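Local coordinates for protein salmonella typhimurium DB7155 bacteriophage DET7 tailspike (Bacteriophage, PDB 2V5I) that is the phage's receptor-binding tailspike, a trimeric beta-helix protein that binds and hydrolyses O-antigen, probably that of its Salmonella host, at residues Q352-A357 / I374-L379; S383-I388 / G409-A414. All blocks are in the same frame, centred on the assembly; numbering follows the deposited sequence.

In the fold
The chain climbs a right-handed parallel beta-helix, and each contact joins one coil to the next. Strand 345-352 leads into the turn 352-357, strand 357-364 follows, and strand 371-374 brings the chain back one coil on. There 374-379 lies against 352-357 and closes contact 1. The chain then turns into 383-388 and, after strand 393-398, returns as 409-414 to close contact 2. The two loops follow in series and neither nests in the other. Contact 1 stacks two turns between strands. Contact 2 pairs strands 386-388 and 412-414. The centres of contacts 1 and 2 are about 11 Å apart, and Ala-357 CB packs on Asp-384 O at 3.5 Å.

Contact 1 (Q352-A357 / I374-L379); sequences QDCAGA and IDCNYL
Tyr-378 lays one face of its ring over Ala-355, whose CA sits 3.7 Å from the ring centroid in a CH-pi contact. Its CG lies between the backbone N and the carbonyl carbon (chi1 74°), which puts it 3.8 Å from Cys-354 O. Ala-355 CB also touches Leu-379 CG at 3.7 Å. Asp-353 OD1 comes obliquely to the ring, 3.3 Å from Tyr-378 CD2, with carboxylate and ring planes 45° apart. Further in, Cys-354 CB meets Cys-376 SG at 3.7 Å.

Four backbone hydrogen bonds join the two turns around this contact. Tyr-378 N gives a nearly straight bond to Cys-354 O, 3.2 Å long. Leu-379 N binds Ala-355 O on a lone pair, and Asn-377 N reaches Gly-356 O at 2.7 Å from above the carbonyl plane. Asp-353 N bonds to Ile-374 O at 2.9 Å. These equivalent turns of successive beta-helix coils stack just past the parallel bridge of Gln-352 with Ile-374.

In the next shell, Lys-403 forms a salt bridge with Asp-353 OD1 and a cation-pi contact with Tyr-378, while Asn-331 binds Tyr-378 OH. One lysine thus serves both acid and ring, and its charge would be expected to favour an ionised Asp-353.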
ATOM      1  N   GLN A 352      13.780  -2.420  -2.672  1.00  9.21           N
ATOM      2  CA  GLN A 352      14.643  -1.246  -2.604  1.00 10.98           C
ATOM      3  C   GLN A 352      16.012  -1.619  -2.061  1.00 12.18           C
ATOM      4  O   GLN A 352      16.120  -2.385  -1.107  1.00 12.16           O
ATOM      5  CB  GLN A 352      13.987  -0.076  -1.875  1.00 15.24           C
ATOM      6  CG  GLN A 352      13.527  -0.297  -0.545  1.00 17.91           C
ATOM      7  CD  GLN A 352      12.477   0.741   0.040  1.00 19.14           C
ATOM      8  OE1 GLN A 352      11.836   1.626  -0.630  1.00 20.13           O
ATOM      9  NE2 GLN A 352      12.317   0.601   1.315  1.00 16.90           N
ATOM     10  N   ASP A 353      17.057  -1.132  -2.731  1.00 12.10           N
ATOM     11  CA  ASP A 353      18.454  -1.228  -2.189  1.00 11.27           C
ATOM     12  C   ASP A 353      18.891  -2.669  -2.116  1.00 13.17           C
ATOM     13  O   ASP A 353      19.362  -3.109  -1.049  1.00 12.56           O
ATOM     14  CB  ASP A 353      18.580  -0.524  -0.811  1.00 12.94           C
ATOM     15  CG  ASP A 353      20.037  -0.152  -0.439  1.00 17.05           C
ATOM     16  OD1 ASP A 353      20.902  -0.105  -1.321  1.00 19.50           O
ATOM     17  OD2 ASP A 353      20.274   0.136   0.749  1.00 23.29           O
ATOM     18  N   CYS A 354      18.760  -3.376  -3.243  1.00 11.87           N
ATOM     19  CA  CYS A 354      19.187  -4.794  -3.360  1.00 11.25           C
ATOM     20  C   CYS A 354      20.531  -4.869  -4.057  1.00 12.13           C
ATOM     21  O   CYS A 354      20.841  -4.093  -4.983  1.00 12.21           O
ATOM     22  CB  CYS A 354      18.188  -5.698  -4.066  1.00 12.83           C
ATOM     23  SG  CYS A 354      16.665  -5.948  -3.071  1.00 16.10           S
ATOM     24  N   ALA A 355      21.416  -5.716  -3.523  1.00 12.52           N
ATOM     25  CA  ALA A 355      22.738  -5.883  -4.124  1.00 13.32           C
ATOM     26  C   ALA A 355      22.725  -6.496  -5.515  1.00 15.15           C
ATOM     27  O   ALA A 355      23.551  -6.135  -6.349  1.00 14.30           O
ATOM     28  CB  ALA A 355      23.632  -6.708  -3.218  1.00 15.22           C
ATOM     29  N   GLY A 356      21.837  -7.458  -5.773  1.00 16.64           N
ATOM     30  CA  GLY A 356      21.594  -7.936  -7.120  1.00 16.39           C
ATOM     31  C   GLY A 356      20.302  -7.398  -7.748  1.00 16.60           C
ATOM     32  O   GLY A 356      19.814  -6.325  -7.376  1.00 16.20           O
ATOM     33  N   ALA A 357      19.759  -8.147  -8.695  1.00 15.18           N
ATOM     34  CA  ALA A 357      18.568  -7.736  -9.428  1.00 13.21           C
ATOM     35  C   ALA A 357      17.407  -7.514  -8.457  1.00 12.63           C
ATOM     36  O   ALA A 357      17.280  -8.202  -7.432  1.00 12.69           O
ATOM     37  CB  ALA A 357      18.219  -8.763 -10.422  1.00 15.94           C
ATOM     38  N   ILE A 374      13.891  -0.044  -6.874  1.00  8.16           N
ATOM     39  CA  ILE A 374      14.792   1.099  -6.915  1.00  6.95           C
ATOM     40  C   ILE A 374      16.113   0.766  -6.219  1.00  9.72           C
ATOM     41  O   ILE A 374      16.124   0.006  -5.260  1.00  9.70           O
ATOM     42  CB  ILE A 374      14.168   2.345  -6.265  1.00  8.85           C
ATOM     43  CG1 ILE A 374      13.851   2.130  -4.810  1.00 11.89           C
ATOM     44  CG2 ILE A 374      12.895   2.775  -7.036  1.00  9.23           C
ATOM     45  CD1 ILE A 374      13.330   3.308  -4.123  1.00 15.76           C
ATOM     46  N   ASP A 375      17.213   1.366  -6.723  1.00  9.08           N
ATOM     47  CA  ASP A 375      18.561   1.189  -6.114  1.00 10.33           C
ATOM     48  C   ASP A 375      18.879  -0.300  -6.035  1.00 11.95           C
ATOM     49  O   ASP A 375      19.531  -0.776  -5.059  1.00 13.62           O
ATOM     50  CB  ASP A 375      18.621   1.913  -4.760  1.00  9.85           C
ATOM     51  CG  ASP A 375      18.782   3.400  -4.916  1.00 14.71           C
ATOM     52  OD1 ASP A 375      19.279   3.805  -5.977  1.00 14.37           O
ATOM     53  OD2 ASP A 375      18.368   4.162  -4.014  1.00 12.83           O
ATOM     54  N   CYS A 376      18.551  -1.022  -7.101  1.00 12.09           N
ATOM     55  CA  CYS A 376      18.919  -2.412  -7.191  1.00 10.09           C
ATOM     56  C   CYS A 376      20.199  -2.617  -8.033  1.00 11.95           C
ATOM     57  O   CYS A 376      20.738  -1.693  -8.650  1.00 11.06           O
ATOM     58  CB  CYS A 376      17.744  -3.305  -7.648  1.00 11.63           C
ATOM     59  SG  CYS A 376      16.459  -3.342  -6.340  1.00 15.64           S
ATOM     60  N   ASN A 377      20.704  -3.842  -7.958  1.00 11.35           N
ATOM     61  CA  ASN A 377      22.018  -4.183  -8.528  1.00 12.28           C
ATOM     62  C   ASN A 377      23.156  -3.287  -8.065  1.00 12.30           C
ATOM     63  O   ASN A 377      24.025  -2.913  -8.842  1.00 14.07           O
ATOM     64  CB  ASN A 377      21.971  -4.285 -10.039  1.00 12.68           C
ATOM     65  CG  ASN A 377      23.194  -5.004 -10.594  1.00 14.67           C
ATOM     66  OD1 ASN A 377      23.787  -5.859  -9.892  1.00 16.05           O
ATOM     67  ND2 ASN A 377      23.613  -4.653 -11.811  1.00 17.76           N
ATOM     68  N   TYR A 378      23.145  -2.918  -6.782  1.00 10.60           N
ATOM     69  CA  TYR A 378      24.124  -1.926  -6.315  1.00 10.24           C
ATOM     70  C   TYR A 378      25.549  -2.513  -6.291  1.00 11.73           C
ATOM     71  O   TYR A 378      26.492  -1.755  -6.301  1.00 14.61           O
ATOM     72  CB  TYR A 378      23.683  -1.264  -4.995  1.00 11.30           C
ATOM     73  CG  TYR A 378      23.778  -2.075  -3.727  1.00 11.55           C
ATOM     74  CD1 TYR A 378      25.010  -2.483  -3.228  1.00 13.48           C
ATOM     75  CD2 TYR A 378      22.641  -2.372  -2.962  1.00 11.49           C
ATOM     76  CE1 TYR A 378      25.113  -3.214  -2.080  1.00 16.94           C
ATOM     77  CE2 TYR A 378      22.740  -3.108  -1.808  1.00 11.59           C
ATOM     78  CZ  TYR A 378      23.972  -3.512  -1.343  1.00 15.56           C
ATOM     79  OH  TYR A 378      24.110  -4.236  -0.157  1.00 16.61           O
ATOM     80  N   LEU A 379      25.706  -3.841  -6.317  1.00 13.72           N
ATOM     81  CA  LEU A 379      27.035  -4.474  -6.454  1.00 13.88           C
ATOM     82  C   LEU A 379      27.437  -4.676  -7.922  1.00 14.91           C
ATOM     83  O   LEU A 379      28.504  -5.226  -8.205  1.00 16.64           O
ATOM     84  CB  LEU A 379      27.116  -5.806  -5.704  1.00 15.73           C
ATOM     85  CG  LEU A 379      27.065  -5.716  -4.190  1.00 15.43           C
ATOM     86  CD1 LEU A 379      27.312  -7.089  -3.561  1.00 18.87           C
ATOM     87  CD2 LEU A 379      28.069  -4.758  -3.643  1.00 16.17           C
TER

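Contact 2 (S383-I388 / G409-A414); sequences SDQIII and GLVISA
Ile-386 and Ile-412 lie side by side and point the same way, with Ile-386 CD1 3.9 Å from Ile-412 CG1. This is the tightly packed part of the contact. Ile-388 and Ala-414 continue it, their CB atoms 3.9 Å apart. Ala-399 lies against Ile-386, and strand 417-423 packs on Ile-412 and Ile-388. The strands 386-388 and 412-414 run parallel, their axes 4.8 Å apart. Ser-413 N bonds to Ile-386 O almost straight, and Ile-388 N bonds to Ser-413 O. This is the parallel coil-to-coil ladder of a beta-helix.

Before the strands, Gln-385 crosses Val-411, its amide group against the two valine methyls. Gln-405 binds Gln-385 NE2. The Ile-386 N to Val-411 O bond is more bent, 131° at the hydrogen.

The other side is more polar and partly exposed. Asp-384 CG stands anti to its own carbonyl carbon (chi1 -53°), and OD1 takes the Leu-410 N-H at 2.8 Å. The bond is nearly straight and meets the anti side of the carboxylate, 22° out of its plane. Asp-384 OD2 rests on Ser-413 CB at 3.4 Å. In return, Gln-385 N bonds to Leu-410 O at 2.9 Å. Gly-409 has a positive phi, which favours glycine, and its CA makes a CA-H...O contact with Ser-383 O at 3.5 Å. A water hydrogen-bonded to Ser-413 OG at 2.9 Å donates a weak bond to Ile-388 O, bridging the two strands.

The aspartate thus continues the coil-to-coil bonding through a side chain ahead of the regular strands, and the backbone N-H it accepts would help to stabilise its negative charge.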
ATOM      1  N   SER A 383      23.753  -8.074 -14.702  1.00 21.52           N
ATOM      2  CA  SER A 383      22.324  -8.380 -14.638  1.00 20.85           C
ATOM      3  C   SER A 383      21.533  -7.093 -14.856  1.00 17.56           C
ATOM      4  O   SER A 383      22.014  -6.003 -14.577  1.00 17.59           O
ATOM      5  CB  SER A 383      21.942  -8.944 -13.261  1.00 23.61           C
ATOM      6  OG  SER A 383      20.551  -9.233 -13.187  1.00 26.33           O
ATOM      7  N   ASP A 384      20.336  -7.234 -15.389  1.00 17.26           N
ATOM      8  CA  ASP A 384      19.426  -6.133 -15.431  1.00 16.15           C
ATOM      9  C   ASP A 384      18.731  -5.998 -14.082  1.00 15.79           C
ATOM     10  O   ASP A 384      18.614  -6.981 -13.365  1.00 18.84           O
ATOM     11  CB  ASP A 384      18.405  -6.358 -16.523  1.00 16.42           C
ATOM     12  CG  ASP A 384      19.073  -6.655 -17.880  1.00 19.72           C
ATOM     13  OD1 ASP A 384      20.048  -5.968 -18.228  1.00 20.97           O
ATOM     14  OD2 ASP A 384      18.646  -7.608 -18.560  1.00 27.16           O
ATOM     15  N   GLN A 385      18.211  -4.818 -13.773  1.00 11.81           N
ATOM     16  CA  GLN A 385      17.554  -4.590 -12.475  1.00 11.38           C
ATOM     17  C   GLN A 385      16.175  -5.206 -12.409  1.00 11.82           C
ATOM     18  O   GLN A 385      15.765  -5.721 -11.344  1.00 12.12           O
ATOM     19  CB  GLN A 385      17.517  -3.115 -12.157  1.00  9.64           C
ATOM     20  CG  GLN A 385      18.924  -2.506 -11.915  1.00 13.37           C
ATOM     21  CD  GLN A 385      18.977  -1.001 -12.024  1.00 14.24           C
ATOM     22  OE1 GLN A 385      18.106  -0.283 -11.542  1.00 15.24           O
ATOM     23  NE2 GLN A 385      20.031  -0.512 -12.645  1.00 16.01           N
ATOM     24  N   ILE A 386      15.390  -5.033 -13.485  1.00 10.47           N
ATOM     25  CA  ILE A 386      14.021  -5.469 -13.539  1.00 12.30           C
ATOM     26  C   ILE A 386      13.911  -6.297 -14.833  1.00 12.59           C
ATOM     27  O   ILE A 386      14.110  -5.758 -15.917  1.00 12.41           O
ATOM     28  CB  ILE A 386      13.077  -4.238 -13.594  1.00 12.35           C
ATOM     29  CG1 ILE A 386      13.226  -3.348 -12.341  1.00 14.90           C
ATOM     30  CG2 ILE A 386      11.654  -4.656 -13.819  1.00 13.22           C
ATOM     31  CD1 ILE A 386      12.740  -1.889 -12.579  1.00 17.19           C
ATOM     32  N   ILE A 387      13.572  -7.577 -14.729  1.00 11.71           N
ATOM     33  CA  ILE A 387      13.519  -8.500 -15.867  1.00 13.14           C
ATOM     34  C   ILE A 387      12.142  -9.147 -15.894  1.00 12.49           C
ATOM     35  O   ILE A 387      11.674  -9.651 -14.872  1.00 11.56           O
ATOM     36  CB  ILE A 387      14.554  -9.600 -15.676  1.00 15.16           C
ATOM     37  CG1 ILE A 387      15.960  -8.994 -15.686  1.00 17.76           C
ATOM     38  CG2 ILE A 387      14.364 -10.708 -16.742  1.00 17.42           C
ATOM     39  CD1 ILE A 387      16.959  -9.734 -14.760  1.00 23.24           C
ATOM     40  N   ILE A 388      11.458  -9.048 -17.038  1.00 11.73           N
ATOM     41  CA  ILE A 388      10.226  -9.761 -17.293  1.00 11.49           C
ATOM     42  C   ILE A 388      10.440 -10.463 -18.621  1.00 13.06           C
ATOM     43  O   ILE A 388      10.772  -9.828 -19.602  1.00 13.74           O
ATOM     44  CB  ILE A 388       8.983  -8.837 -17.378  1.00 12.97           C
ATOM     45  CG1 ILE A 388       8.840  -8.004 -16.091  1.00 13.83           C
ATOM     46  CG2 ILE A 388       7.731  -9.658 -17.648  1.00 14.54           C
ATOM     47  CD1 ILE A 388       7.717  -6.982 -16.152  1.00 16.22           C
ATOM     48  N   GLY A 409      24.378  -3.692 -17.232  1.00 19.05           N
ATOM     49  CA  GLY A 409      22.973  -4.041 -17.312  1.00 18.06           C
ATOM     50  C   GLY A 409      22.029  -2.914 -17.638  1.00 16.80           C
ATOM     51  O   GLY A 409      22.401  -1.723 -17.605  1.00 19.52           O
ATOM     52  N   LEU A 410      20.797  -3.298 -17.907  1.00 16.04           N
ATOM     53  CA  LEU A 410      19.708  -2.364 -18.108  1.00 13.59           C
ATOM     54  C   LEU A 410      18.959  -2.113 -16.785  1.00 13.70           C
ATOM     55  O   LEU A 410      19.001  -2.935 -15.871  1.00 15.48           O
ATOM     56  CB  LEU A 410      18.706  -2.918 -19.114  1.00 13.70           C
ATOM     57  CG  LEU A 410      19.264  -3.240 -20.510  1.00 14.97           C
ATOM     58  CD1 LEU A 410      18.292  -4.082 -21.319  1.00 18.70           C
ATOM     59  CD2 LEU A 410      19.517  -1.921 -21.176  1.00 19.54           C
ATOM     60  N   VAL A 411      18.179  -1.062 -16.754  1.00 11.00           N
ATOM     61  CA  VAL A 411      17.264  -0.850 -15.635  1.00 11.13           C
ATOM     62  C   VAL A 411      16.080  -1.804 -15.831  1.00 11.75           C
ATOM     63  O   VAL A 411      15.709  -2.519 -14.908  1.00 12.36           O
ATOM     64  CB  VAL A 411      16.808   0.590 -15.526  1.00 12.23           C
ATOM     65  CG1 VAL A 411      15.736   0.768 -14.428  1.00 14.37           C
ATOM     66  CG2 VAL A 411      17.975   1.473 -15.231  1.00 12.67           C
ATOM     67  N   ILE A 412      15.466  -1.771 -17.029  1.00 10.93           N
ATOM     68  CA  ILE A 412      14.347  -2.629 -17.362  1.00 10.68           C
ATOM     69  C   ILE A 412      14.653  -3.417 -18.630  1.00 13.02           C
ATOM     70  O   ILE A 412      15.040  -2.833 -19.630  1.00 12.89           O
ATOM     71  CB  ILE A 412      13.060  -1.801 -17.650  1.00 12.07           C
ATOM     72  CG1 ILE A 412      12.591  -1.150 -16.365  1.00 15.29           C
ATOM     73  CG2 ILE A 412      11.917  -2.711 -18.213  1.00 17.83           C
ATOM     74  CD1 ILE A 412      11.555  -0.052 -16.564  1.00 21.51           C
ATOM     75  N   SER A 413      14.422  -4.724 -18.561  1.00 12.61           N
ATOM     76  CA  SER A 413      14.434  -5.613 -19.722  1.00 11.82           C
ATOM     77  C   SER A 413      13.143  -6.426 -19.715  1.00 12.74           C
ATOM     78  O   SER A 413      12.990  -7.437 -19.000  1.00 13.78           O
ATOM     79  CB  SER A 413      15.637  -6.524 -19.610  1.00 15.08           C
ATOM     80  OG  SER A 413      15.650  -7.511 -20.638  1.00 20.51           O
ATOM     81  N   ALA A 414      12.194  -5.936 -20.508  1.00 12.51           N
ATOM     82  CA  ALA A 414      10.851  -6.501 -20.621  1.00 11.56           C
ATOM     83  C   ALA A 414      10.378  -6.436 -22.061  1.00 11.46           C
ATOM     84  O   ALA A 414       9.406  -5.773 -22.406  1.00 11.93           O
ATOM     85  CB  ALA A 414       9.883  -5.767 -19.685  1.00 11.24           C
TER
HETATM   86  O   HOH W   1      14.103  -9.939 -20.307  1.00 23.06           O